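Local coordinates for extracellular ligand-binding receptor (Sphaerobacter thermophilus, PDB 4ZPJ), which probably serves an ABC transporter as its extracellular substrate-binding component, capturing a small-molecule ligand outside the cell, and carries zinc sites, at residues A156-D160 / R170-A174; A174-A180 / F418-F423; L281-G285 / L303-T307; D287-S291 / L333-V337. All blocks are in the same frame, centred on the assembly; numbering follows the deposited sequence.

Contact 1 of 4, residues A156-D160 / R170-A174; sequences ALTRD and RVSFA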
loop_
_atom_site.group_PDB
_atom_site.type_symbol
_atom_site.label_atom_id
_atom_site.label_comp_id
_atom_site.label_asym_id
_atom_site.label_seq_id
_atom_site.Cartn_x
_atom_site.Cartn_y
_atom_site.Cartn_z
ATOM N N ALA A 156 2.104 -13.917 -0.774
ATOM C CA ALA A 156 1.849 -15.134 -0.030
ATOM C C ALA A 156 1.170 -14.907 1.332
ATOM O O ALA A 156 0.415 -15.757 1.794
ATOM C CB ALA A 156 3.138 -15.924 0.142
ATOM N N LEU A 157 1.413 -13.783 1.988
ATOM C CA LEU A 157 0.931 -13.678 3.346
ATOM C C LEU A 157 -0.577 -13.872 3.441
ATOM O O LEU A 157 -1.053 -14.384 4.438
ATOM C CB LEU A 157 1.327 -12.345 3.966
ATOM C CG LEU A 157 1.161 -12.207 5.474
ATOM C CD1 LEU A 157 2.132 -13.182 6.157
ATOM C CD2 LEU A 157 1.414 -10.757 5.864
ATOM N N THR A 158 -1.325 -13.464 2.413
ATOM C CA THR A 158 -2.770 -13.673 2.389
ATOM C C THR A 158 -3.246 -14.640 1.288
ATOM O O THR A 158 -4.325 -15.249 1.401
ATOM C CB THR A 158 -3.569 -12.313 2.270
ATOM O OG1 THR A 158 -3.161 -11.522 1.124
ATOM C CG2 THR A 158 -3.424 -11.473 3.532
ATOM N N ARG A 159 -2.481 -14.760 0.216
ATOM C CA ARG A 159 -2.900 -15.544 -0.921
ATOM C C ARG A 159 -2.526 -17.025 -0.872
ATOM O O ARG A 159 -3.189 -17.860 -1.472
ATOM C CB ARG A 159 -2.352 -14.880 -2.178
ATOM C CG ARG A 159 -3.083 -13.601 -2.495
ATOM C CD ARG A 159 -2.314 -12.663 -3.388
ATOM N NE ARG A 159 -1.908 -13.296 -4.625
ATOM C CZ ARG A 159 -2.673 -13.402 -5.700
ATOM N NH1 ARG A 159 -2.188 -14.007 -6.762
ATOM N NH2 ARG A 159 -3.918 -12.918 -5.719
ATOM N N ASP A 160 -1.461 -17.349 -0.165
ATOM C CA ASP A 160 -1.033 -18.722 0.009
ATOM C C ASP A 160 -1.746 -19.275 1.225
ATOM O O ASP A 160 -1.497 -18.806 2.321
ATOM C CB ASP A 160 0.503 -18.791 0.202
ATOM C CG ASP A 160 1.040 -20.235 0.270
ATOM O OD1 ASP A 160 0.260 -21.211 0.482
ATOM O OD2 ASP A 160 2.273 -20.401 0.145
ATOM N N ARG A 170 -4.456 -8.076 6.878
ATOM C CA ARG A 170 -3.705 -7.076 6.148
ATOM C C ARG A 170 -4.594 -5.973 5.670
ATOM O O ARG A 170 -5.629 -6.241 5.058
ATOM C CB ARG A 170 -2.963 -7.743 4.979
ATOM C CG ARG A 170 -2.175 -6.766 4.152
ATOM C CD ARG A 170 -0.877 -7.385 3.658
ATOM N NE ARG A 170 -1.143 -8.360 2.653
ATOM C CZ ARG A 170 -0.252 -9.170 2.105
ATOM N NH1 ARG A 170 1.045 -9.143 2.453
ATOM N NH2 ARG A 170 -0.650 -10.008 1.156
ATOM N N VAL A 171 -4.219 -4.717 5.951
ATOM C CA VAL A 171 -5.104 -3.585 5.607
ATOM C C VAL A 171 -4.513 -2.735 4.480
ATOM O O VAL A 171 -5.123 -1.740 4.057
ATOM C CB VAL A 171 -5.391 -2.663 6.796
ATOM C CG1 VAL A 171 -6.120 -3.393 7.905
ATOM C CG2 VAL A 171 -4.115 -2.052 7.329
ATOM N N SER A 172 -3.311 -3.075 4.022
ATOM C CA SER A 172 -2.697 -2.315 2.923
ATOM C C SER A 172 -3.042 -2.911 1.518
ATOM O O SER A 172 -3.952 -2.450 0.789
ATOM C CB SER A 172 -1.196 -2.250 3.174
ATOM O OG SER A 172 -0.659 -3.549 3.330
ATOM N N PHE A 173 -2.361 -3.967 1.149
ATOM C CA PHE A 173 -2.580 -4.540 -0.162
ATOM C C PHE A 173 -1.753 -5.792 -0.211
ATOM O O PHE A 173 -0.811 -5.936 0.572
ATOM C CB PHE A 173 -2.109 -3.583 -1.300
ATOM C CG PHE A 173 -0.788 -2.943 -1.034
ATOM C CD1 PHE A 173 0.385 -3.584 -1.378
ATOM C CD2 PHE A 173 -0.704 -1.715 -0.412
ATOM C CE1 PHE A 173 1.630 -3.030 -1.110
ATOM C CE2 PHE A 173 0.539 -1.146 -0.120
ATOM C CZ PHE A 173 1.700 -1.801 -0.479
ATOM N N ALA A 174 -2.139 -6.734 -1.067
ATOM C CA ALA A 174 -1.101 -7.656 -1.558
ATOM C C ALA A 174 -0.446 -6.952 -2.753
ATOM O O ALA A 174 -1.158 -6.284 -3.524
ATOM C CB ALA A 174 -1.724 -8.972 -1.979
#
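The polar link is a single hydrogen bond: R170 NH2 donates to T158 OG1 over 2.9 Å with an N-H...O angle of 131°. To make it, R170 runs outward from the end of strand 168-170 with chi1 at 179°, and 85 Å² of it is covered by 156-160. Its other terminal nitrogen, NH1, stands 3.6 Å from L157 CB, which lies against the guanidinium. NH1 is bonded in turn to the backbone oxygens of L154 and A152, and T158 OG1 has a second partner in D420, so both side chains belong to a wider buried network.

Van der Waals contact is slighter and gathers round the A174 methyl, whose CB lies 4.0 Å from R159 CD. The T158-A174 CA pair, at 7.4 Å, is the closest backbone approach. R159 carries its charged end past this methyl to the carbonyl oxygen of D420 and to O of the C-terminal carboxylate of F423. After R170 the chain bends away and returns at A174. The arrangement fits a periplasmic binding protein of the leucine-binding family: a short helix packs beside the edge strand 168-170 of the N-terminal lobe, where the chain first leaves for the other lobe.

Contact 2 of 4, residues A174-A180 / F418-F423; sequences ANGQYDA and FDDLSF. With ZN (zinc ion), chain C.
The C-terminal tail, with its zinc-bound D419, closes here over the linker that leads into helix 180-188. A type II beta turn spans A174 to Q177 (Q177 N to A174 O, 2.9 Å); G176 takes phi/psi 93/-12, and residues 177-179 follow with helical angles. Nearest CA pairs are A174-D420 (5.9 Å) and A180-F423 (7.3 Å). Q177 is extended, chi1 and chi2 both t: its OE1 accepts from A174 N at 3.0 Å, while NE2 donates to F418 O at 3.1 Å (144°) and also to P390 O. This joins the first interlobe crossover of a type I periplasmic binding fold to the end of strand 407-418. F423 (chi1 60°) packs its ring against the turn, CE2 3.7 Å from Q177 CA and CD2 4.3 Å from A180 CB; F418 CZ is 4.2 Å from that same CB. A174 CB meets D420 CB at 4.0 Å. D419, chi1 62°, forms an Asx turn through OD1 to L421 N (3.0 Å), and its OD2 coordinates zinc at 2.1 Å.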
loop_
_atom_site.group_PDB
_atom_site.type_symbol
_atom_site.label_atom_id
_atom_site.label_comp_id
_atom_site.label_asym_id
_atom_site.label_seq_id
_atom_site.Cartn_x
_atom_site.Cartn_y
_atom_site.Cartn_z
ATOM N N ALA A 174 -2.139 -6.734 -1.067
ATOM C CA ALA A 174 -1.101 -7.656 -1.558
ATOM C C ALA A 174 -0.446 -6.952 -2.753
ATOM O O ALA A 174 -1.158 -6.284 -3.524
ATOM C CB ALA A 174 -1.724 -8.972 -1.979
ATOM N N ASN A 175 0.861 -7.059 -2.922
ATOM C CA ASN A 175 1.528 -6.403 -4.060
ATOM C C ASN A 175 0.788 -6.608 -5.359
ATOM O O ASN A 175 0.422 -7.723 -5.699
ATOM C CB ASN A 175 2.933 -6.979 -4.273
ATOM C CG ASN A 175 3.875 -6.561 -3.198
ATOM O OD1 ASN A 175 3.806 -5.460 -2.748
ATOM N ND2 ASN A 175 4.664 -7.458 -2.727
ATOM N N GLY A 176 0.624 -5.535 -6.081
ATOM C CA GLY A 176 -0.105 -5.521 -7.313
ATOM C C GLY A 176 -1.591 -5.170 -7.234
ATOM O O GLY A 176 -2.253 -4.937 -8.274
ATOM N N GLN A 177 -2.151 -5.152 -6.040
ATOM C CA GLN A 177 -3.625 -5.087 -5.898
ATOM C C GLN A 177 -4.204 -3.731 -6.340
ATOM O O GLN A 177 -5.316 -3.688 -6.802
ATOM C CB GLN A 177 -4.022 -5.416 -4.436
ATOM C CG GLN A 177 -5.500 -5.387 -4.097
ATOM C CD GLN A 177 -5.837 -5.815 -2.666
ATOM O OE1 GLN A 177 -4.957 -6.143 -1.921
ATOM N NE2 GLN A 177 -7.136 -5.795 -2.293
ATOM N N TYR A 178 -3.471 -2.626 -6.174
ATOM C CA TYR A 178 -3.983 -1.344 -6.592
ATOM C C TYR A 178 -3.580 -0.993 -8.030
ATOM O O TYR A 178 -4.223 -0.161 -8.649
ATOM C CB TYR A 178 -3.672 -0.221 -5.576
ATOM C CG TYR A 178 -2.264 0.012 -5.301
ATOM C CD1 TYR A 178 -1.480 0.691 -6.230
ATOM C CD2 TYR A 178 -1.665 -0.439 -4.119
ATOM C CE1 TYR A 178 -0.133 0.877 -6.016
ATOM C CE2 TYR A 178 -0.327 -0.241 -3.899
ATOM C CZ TYR A 178 0.434 0.432 -4.863
ATOM O OH TYR A 178 1.758 0.700 -4.728
ATOM N N ASP A 179 -2.590 -1.697 -8.578
ATOM C CA ASP A 179 -2.243 -1.572 -9.976
ATOM C C ASP A 179 -3.030 -2.468 -10.949
ATOM O O ASP A 179 -3.206 -2.117 -12.114
ATOM C CB ASP A 179 -0.725 -1.758 -10.143
ATOM C CG ASP A 179 0.053 -0.610 -9.493
ATOM O OD1 ASP A 179 -0.473 0.550 -9.606
ATOM O OD2 ASP A 179 1.144 -0.843 -8.861
ATOM N N ALA A 180 -3.496 -3.614 -10.509
ATOM C CA ALA A 180 -4.128 -4.543 -11.407
ATOM C C ALA A 180 -5.354 -3.933 -12.098
ATOM O O ALA A 180 -5.526 -4.149 -13.279
ATOM C CB ALA A 180 -4.528 -5.765 -10.639
ATOM N N PHE A 418 -12.599 -4.510 -4.572
ATOM C CA PHE A 418 -11.523 -5.203 -5.205
ATOM C C PHE A 418 -10.675 -5.948 -4.153
ATOM O O PHE A 418 -10.046 -5.337 -3.285
ATOM C CB PHE A 418 -10.714 -4.238 -5.996
ATOM C CG PHE A 418 -9.882 -4.909 -7.060
ATOM C CD1 PHE A 418 -10.474 -5.359 -8.243
ATOM C CD2 PHE A 418 -8.541 -5.120 -6.852
ATOM C CE1 PHE A 418 -9.695 -5.968 -9.199
ATOM C CE2 PHE A 418 -7.761 -5.773 -7.784
ATOM C CZ PHE A 418 -8.324 -6.174 -8.960
ATOM N N ASP A 419 -10.682 -7.277 -4.224
ATOM C CA ASP A 419 -9.989 -8.079 -3.233
ATOM C C ASP A 419 -8.587 -8.503 -3.659
ATOM O O ASP A 419 -8.169 -8.232 -4.795
ATOM C CB ASP A 419 -10.808 -9.286 -2.810
ATOM C CG ASP A 419 -11.100 -10.256 -3.927
ATOM O OD1 ASP A 419 -10.237 -10.578 -4.779
ATOM O OD2 ASP A 419 -12.249 -10.746 -3.913
ATOM N N ASP A 420 -7.880 -9.165 -2.755
ATOM C CA ASP A 420 -6.490 -9.535 -3.006
ATOM C C ASP A 420 -6.346 -10.920 -3.673
ATOM O O ASP A 420 -5.288 -11.509 -3.698
ATOM C CB ASP A 420 -5.641 -9.414 -1.715
ATOM C CG ASP A 420 -6.118 -10.321 -0.600
ATOM O OD1 ASP A 420 -7.259 -10.826 -0.664
ATOM O OD2 ASP A 420 -5.360 -10.497 0.382
ATOM N N LEU A 421 -7.409 -11.429 -4.261
ATOM C CA LEU A 421 -7.359 -12.753 -4.798
ATOM C C LEU A 421 -7.679 -12.749 -6.263
ATOM O O LEU A 421 -7.719 -13.795 -6.844
ATOM C CB LEU A 421 -8.391 -13.617 -4.104
ATOM C CG LEU A 421 -8.238 -13.894 -2.616
ATOM C CD1 LEU A 421 -9.523 -14.552 -2.109
ATOM C CD2 LEU A 421 -7.059 -14.813 -2.431
ATOM N N SER A 422 -7.916 -11.593 -6.869
ATOM C CA SER A 422 -8.624 -11.574 -8.170
ATOM C C SER A 422 -7.610 -11.311 -9.319
ATOM O O SER A 422 -7.916 -10.637 -10.297
ATOM C CB SER A 422 -9.761 -10.535 -8.110
ATOM O OG SER A 422 -9.294 -9.295 -7.513
ATOM N N PHE A 423 -6.404 -11.856 -9.161
ATOM C CA PHE A 423 -5.264 -11.583 -10.033
ATOM C C PHE A 423 -4.138 -12.554 -9.680
ATOM O O PHE A 423 -4.256 -13.313 -8.689
ATOM C CB PHE A 423 -4.792 -10.105 -9.967
ATOM C CG PHE A 423 -4.358 -9.634 -8.593
ATOM C CD1 PHE A 423 -3.082 -9.880 -8.132
ATOM C CD2 PHE A 423 -5.236 -8.954 -7.769
ATOM C CE1 PHE A 423 -2.680 -9.495 -6.865
ATOM C CE2 PHE A 423 -4.834 -8.527 -6.506
ATOM C CZ PHE A 423 -3.535 -8.815 -6.059
ATOM O OXT PHE A 423 -3.126 -12.609 -10.388
HETATM ZN ZN ZN C . -13.114 -11.918 -5.451
#

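Contact 3 of 4, residues L281-G285 / L303-T307; sequences LIPSG and LVSGT
L303 lays its isobutyl group over L281 and P283: its CD2 is 3.9 Å from L281 CD2 and 3.7 Å from P283 CG, with chi1 at -92° between wells. The two segments belong to the C-terminal lobe of a type I periplasmic binding fold, where strand 281-283 is the edge of the parallel sheet and strand 304-307 pairs instead with strand 390-401 of an antiparallel sheet. They run side by side in the same direction, their axes 24° apart (signed crossing -24°) and 5.4 Å at closest, and the CA register is I282-V304 at 5.6 Å and G285-T307 at 4.6 Å. Residues 281-284 are extended and G285 turns to phi/psi -54/-30; V304 (-100/140) to T307 (-151/163) are extended. In place of clear direct backbone bonds, water takes the bridging positions. Water 1 donates to L281 O (2.6 Å) and accepts from V304 N (3.0 Å); water 2 donates to P283 O (2.8 Å) and accepts from G306 N (2.9 Å). CA-H...O contacts supplement them, I282 CA to V304 O at 3.6 Å and G285 CA to G306 O at 3.1 Å. A side chain at G285 would collide with G306 O. S305, chi1 69°, brings its CB to 3.1 Å from P283 O. Finally, water 3 lies 2.7 Å from G285 O, to which it donates, and 2.7 Å from T307 OG1.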
loop_
_atom_site.group_PDB
_atom_site.type_symbol
_atom_site.label_atom_id
_atom_site.label_comp_id
_atom_site.label_asym_id
_atom_site.label_seq_id
_atom_site.Cartn_x
_atom_site.Cartn_y
_atom_site.Cartn_z
ATOM N N LEU A 281 2.373 5.370 -21.066
ATOM C CA LEU A 281 2.945 4.752 -19.891
ATOM C C LEU A 281 1.911 4.772 -18.783
ATOM O O LEU A 281 1.278 5.812 -18.555
ATOM C CB LEU A 281 4.165 5.541 -19.469
ATOM C CG LEU A 281 4.722 5.246 -18.091
ATOM C CD1 LEU A 281 5.253 3.838 -18.025
ATOM C CD2 LEU A 281 5.819 6.240 -17.797
ATOM N N ILE A 282 1.759 3.631 -18.090
ATOM C CA ILE A 282 0.932 3.549 -16.919
ATOM C C ILE A 282 1.903 3.280 -15.793
ATOM O O ILE A 282 2.497 2.186 -15.702
ATOM C CB ILE A 282 -0.100 2.426 -17.020
ATOM C CG1 ILE A 282 -1.100 2.752 -18.122
ATOM C CG2 ILE A 282 -0.758 2.200 -15.674
ATOM C CD1 ILE A 282 -2.104 1.678 -18.402
ATOM N N PRO A 283 2.126 4.296 -14.962
ATOM C CA PRO A 283 2.929 4.097 -13.806
ATOM C C PRO A 283 2.159 3.388 -12.762
ATOM O O PRO A 283 0.931 3.476 -12.699
ATOM C CB PRO A 283 3.200 5.506 -13.281
ATOM C CG PRO A 283 2.557 6.455 -14.201
ATOM C CD PRO A 283 1.580 5.660 -15.040
ATOM N N SER A 284 2.890 2.711 -11.898
ATOM C CA SER A 284 2.299 2.240 -10.667
ATOM C C SER A 284 1.887 3.440 -9.827
ATOM O O SER A 284 2.595 4.474 -9.791
ATOM C CB SER A 284 3.308 1.404 -9.882
ATOM O OG SER A 284 2.951 1.335 -8.524
ATOM N N GLY A 285 0.792 3.278 -9.099
ATOM C CA GLY A 285 0.393 4.273 -8.116
ATOM C C GLY A 285 1.461 4.599 -7.119
ATOM O O GLY A 285 1.562 5.722 -6.651
ATOM N N LEU A 303 -0.522 11.017 -17.026
ATOM C CA LEU A 303 -0.368 9.611 -16.796
ATOM C C LEU A 303 -1.469 9.086 -15.896
ATOM O O LEU A 303 -1.806 9.658 -14.880
ATOM C CB LEU A 303 1.029 9.328 -16.152
ATOM C CG LEU A 303 2.187 9.012 -17.117
ATOM C CD1 LEU A 303 2.030 9.718 -18.455
ATOM C CD2 LEU A 303 3.581 9.175 -16.557
ATOM N N VAL A 304 -1.995 7.945 -16.266
ATOM C CA VAL A 304 -3.016 7.271 -15.483
ATOM C C VAL A 304 -2.394 6.147 -14.665
ATOM O O VAL A 304 -1.544 5.404 -15.169
ATOM C CB VAL A 304 -4.086 6.710 -16.479
ATOM C CG1 VAL A 304 -4.865 5.616 -15.864
ATOM C CG2 VAL A 304 -5.024 7.829 -16.924
ATOM N N SER A 305 -2.859 5.993 -13.428
ATOM C CA SER A 305 -2.431 4.925 -12.550
ATOM C C SER A 305 -3.558 4.447 -11.616
ATOM O O SER A 305 -4.449 5.204 -11.244
ATOM C CB SER A 305 -1.236 5.374 -11.682
ATOM O OG SER A 305 -1.627 6.343 -10.755
ATOM N N GLY A 306 -3.465 3.191 -11.198
ATOM C CA GLY A 306 -4.251 2.692 -10.095
ATOM C C GLY A 306 -3.591 3.039 -8.796
ATOM O O GLY A 306 -2.362 3.008 -8.679
ATOM N N THR A 307 -4.387 3.389 -7.810
ATOM C CA THR A 307 -3.863 3.641 -6.477
ATOM C C THR A 307 -4.855 3.350 -5.356
ATOM O O THR A 307 -6.079 3.241 -5.561
ATOM C CB THR A 307 -3.356 5.093 -6.314
ATOM O OG1 THR A 307 -2.518 5.214 -5.119
ATOM C CG2 THR A 307 -4.507 6.079 -6.266
HETATM O O HOH W 1 -1.174 6.691 -18.826
HETATM O O HOH W 2 -1.097 1.725 -11.938
HETATM O O HOH W 3 -0.758 6.984 -6.126
#

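Contact 4 of 4, residues D287-S291 / L333-V337; sequences DVDQS and LPGLV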
loop_
_atom_site.group_PDB
_atom_site.type_symbol
_atom_site.label_atom_id
_atom_site.label_comp_id
_atom_site.label_asym_id
_atom_site.label_seq_id
_atom_site.Cartn_x
_atom_site.Cartn_y
_atom_site.Cartn_z
ATOM N N ASP A 287 4.535 4.963 -7.820
ATOM C CA ASP A 287 5.584 5.728 -8.498
ATOM C C ASP A 287 5.144 7.184 -8.618
ATOM O O ASP A 287 5.951 8.046 -8.892
ATOM C CB ASP A 287 5.885 5.161 -9.913
ATOM C CG ASP A 287 6.843 3.916 -9.918
ATOM O OD1 ASP A 287 6.645 2.956 -9.120
ATOM O OD2 ASP A 287 7.797 3.905 -10.771
ATOM N N VAL A 288 3.854 7.465 -8.452
ATOM C CA VAL A 288 3.390 8.854 -8.494
ATOM C C VAL A 288 2.773 9.280 -7.144
ATOM O O VAL A 288 1.923 10.179 -7.065
ATOM C CB VAL A 288 2.416 9.099 -9.670
ATOM C CG1 VAL A 288 3.151 8.946 -10.990
ATOM C CG2 VAL A 288 1.209 8.180 -9.609
ATOM N N ASP A 289 3.199 8.627 -6.074
ATOM C CA ASP A 289 2.731 8.946 -4.737
ATOM C C ASP A 289 3.011 10.404 -4.411
ATOM O O ASP A 289 4.022 10.982 -4.841
ATOM C CB ASP A 289 3.427 8.070 -3.685
ATOM C CG ASP A 289 2.873 8.321 -2.233
ATOM O OD1 ASP A 289 1.668 8.090 -2.017
ATOM O OD2 ASP A 289 3.623 8.765 -1.334
ATOM N N GLN A 290 2.107 10.965 -3.609
ATOM C CA GLN A 290 2.107 12.323 -3.139
ATOM C C GLN A 290 3.441 12.791 -2.626
ATOM O O GLN A 290 3.828 13.891 -2.887
ATOM C CB GLN A 290 1.158 12.418 -1.917
ATOM C CG GLN A 290 0.933 13.848 -1.463
ATOM C CD GLN A 290 0.053 14.570 -2.449
ATOM O OE1 GLN A 290 -0.980 14.023 -2.875
ATOM N NE2 GLN A 290 0.444 15.770 -2.836
ATOM N N SER A 291 4.125 11.956 -1.874
ATOM C CA SER A 291 5.428 12.343 -1.336
ATOM C C SER A 291 6.451 12.662 -2.405
ATOM O O SER A 291 7.394 13.403 -2.138
ATOM C CB SER A 291 5.989 11.251 -0.452
ATOM O OG SER A 291 5.887 10.002 -1.111
ATOM N N LEU A 333 0.025 17.062 2.908
ATOM C CA LEU A 333 -1.073 16.188 2.486
ATOM C C LEU A 333 -0.667 14.745 2.788
ATOM O O LEU A 333 0.480 14.393 2.631
ATOM C CB LEU A 333 -1.380 16.391 0.973
ATOM C CG LEU A 333 -2.052 17.695 0.515
ATOM C CD1 LEU A 333 -2.419 17.715 -0.954
ATOM C CD2 LEU A 333 -3.311 17.987 1.270
ATOM N N PRO A 334 -1.618 13.907 3.221
ATOM C CA PRO A 334 -1.330 12.499 3.403
ATOM C C PRO A 334 -1.212 11.759 2.096
ATOM O O PRO A 334 -1.918 12.082 1.137
ATOM C CB PRO A 334 -2.558 11.991 4.154
ATOM C CG PRO A 334 -3.649 12.839 3.649
ATOM C CD PRO A 334 -3.042 14.203 3.440
ATOM N N GLY A 335 -0.320 10.783 2.072
ATOM C CA GLY A 335 -0.199 9.890 0.966
ATOM C C GLY A 335 -0.562 8.470 1.305
ATOM O O GLY A 335 -1.363 8.211 2.206
ATOM N N LEU A 336 0.077 7.545 0.587
ATOM C CA LEU A 336 -0.322 6.156 0.573
ATOM C C LEU A 336 -0.089 5.452 1.893
ATOM O O LEU A 336 -0.959 4.715 2.395
ATOM C CB LEU A 336 0.524 5.439 -0.493
ATOM C CG LEU A 336 -0.301 4.945 -1.659
ATOM C CD1 LEU A 336 0.478 4.958 -2.962
ATOM C CD2 LEU A 336 -0.731 3.536 -1.259
ATOM N N VAL A 337 1.137 5.612 2.385
ATOM C CA VAL A 337 1.530 5.051 3.641
ATOM C C VAL A 337 0.790 5.662 4.850
ATOM O O VAL A 337 0.571 4.982 5.833
ATOM C CB VAL A 337 3.070 5.111 3.840
ATOM C CG1 VAL A 337 3.745 4.250 2.778
ATOM C CG2 VAL A 337 3.589 6.563 3.766
HETATM O O HOH W 4 -2.509 11.782 -1.645
#
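D289, in its t rotamer (chi1 -176°, chi2 61°), supplies the direct hydrogen bond of the contact and sends one carboxylate oxygen to each segment. OD1 crosses to accept from L336 N at 3.1 Å, with an N-H...O angle of 146°, and also sits 3.3 Å from L336 CB and 4.0 Å from G335 CA. OD2 stays at home: it takes S291 OG at 2.6 Å and S291 N at 3.3 Å, the latter closing an Asx turn.

Q290, likewise t at chi1 but bent at chi2 (73°), lies along 333-335. Its CB is 4.1 Å from G335 CA, its NE2 3.9 Å from L333 CD1, and its OE1 shares water 4 with P334 O, at 3.0 and 2.9 Å. The Q290-G335 approach, 5.3 Å between CA atoms, is close enough that a CB on G335 would be tight, 3.1 Å from D289 OD1.

G335 is the N-cap residue of helix 336-354 and its own N bonds to D338, while D289 accepts from the first helical NH. The contact thus bridges from a loop of the C-terminal lobe to the helix that returns to the N-terminal lobe and packs on V171, a between-lobe contact of the type I periplasmic binding fold.

In the fold
Following the chain from the N terminus, contact 1 closes first, a short loop of nine residues that folds helix 156-159 against the stretch leaving strand 168-170, at the edge of the N-terminal lobe. A174 then opens contact 2, whose partner is the C-terminal tail 418-423, so it encloses well over half of the modelled chain, contacts 3 and 4 included, and ties the tail to the lobe junction. Those two cross: 281-285 and 287-291 come in sequence, then 303-307 and 333-337, and they touch through V288 on S305 and P283 and through L336 on T307. D420 binds T158, coupling contacts 1 and 2, while D179 bonds to S284 and G285, coupling contacts 2 and 3. Contact 3 stays within the C-terminal lobe; contact 4 runs between lobes.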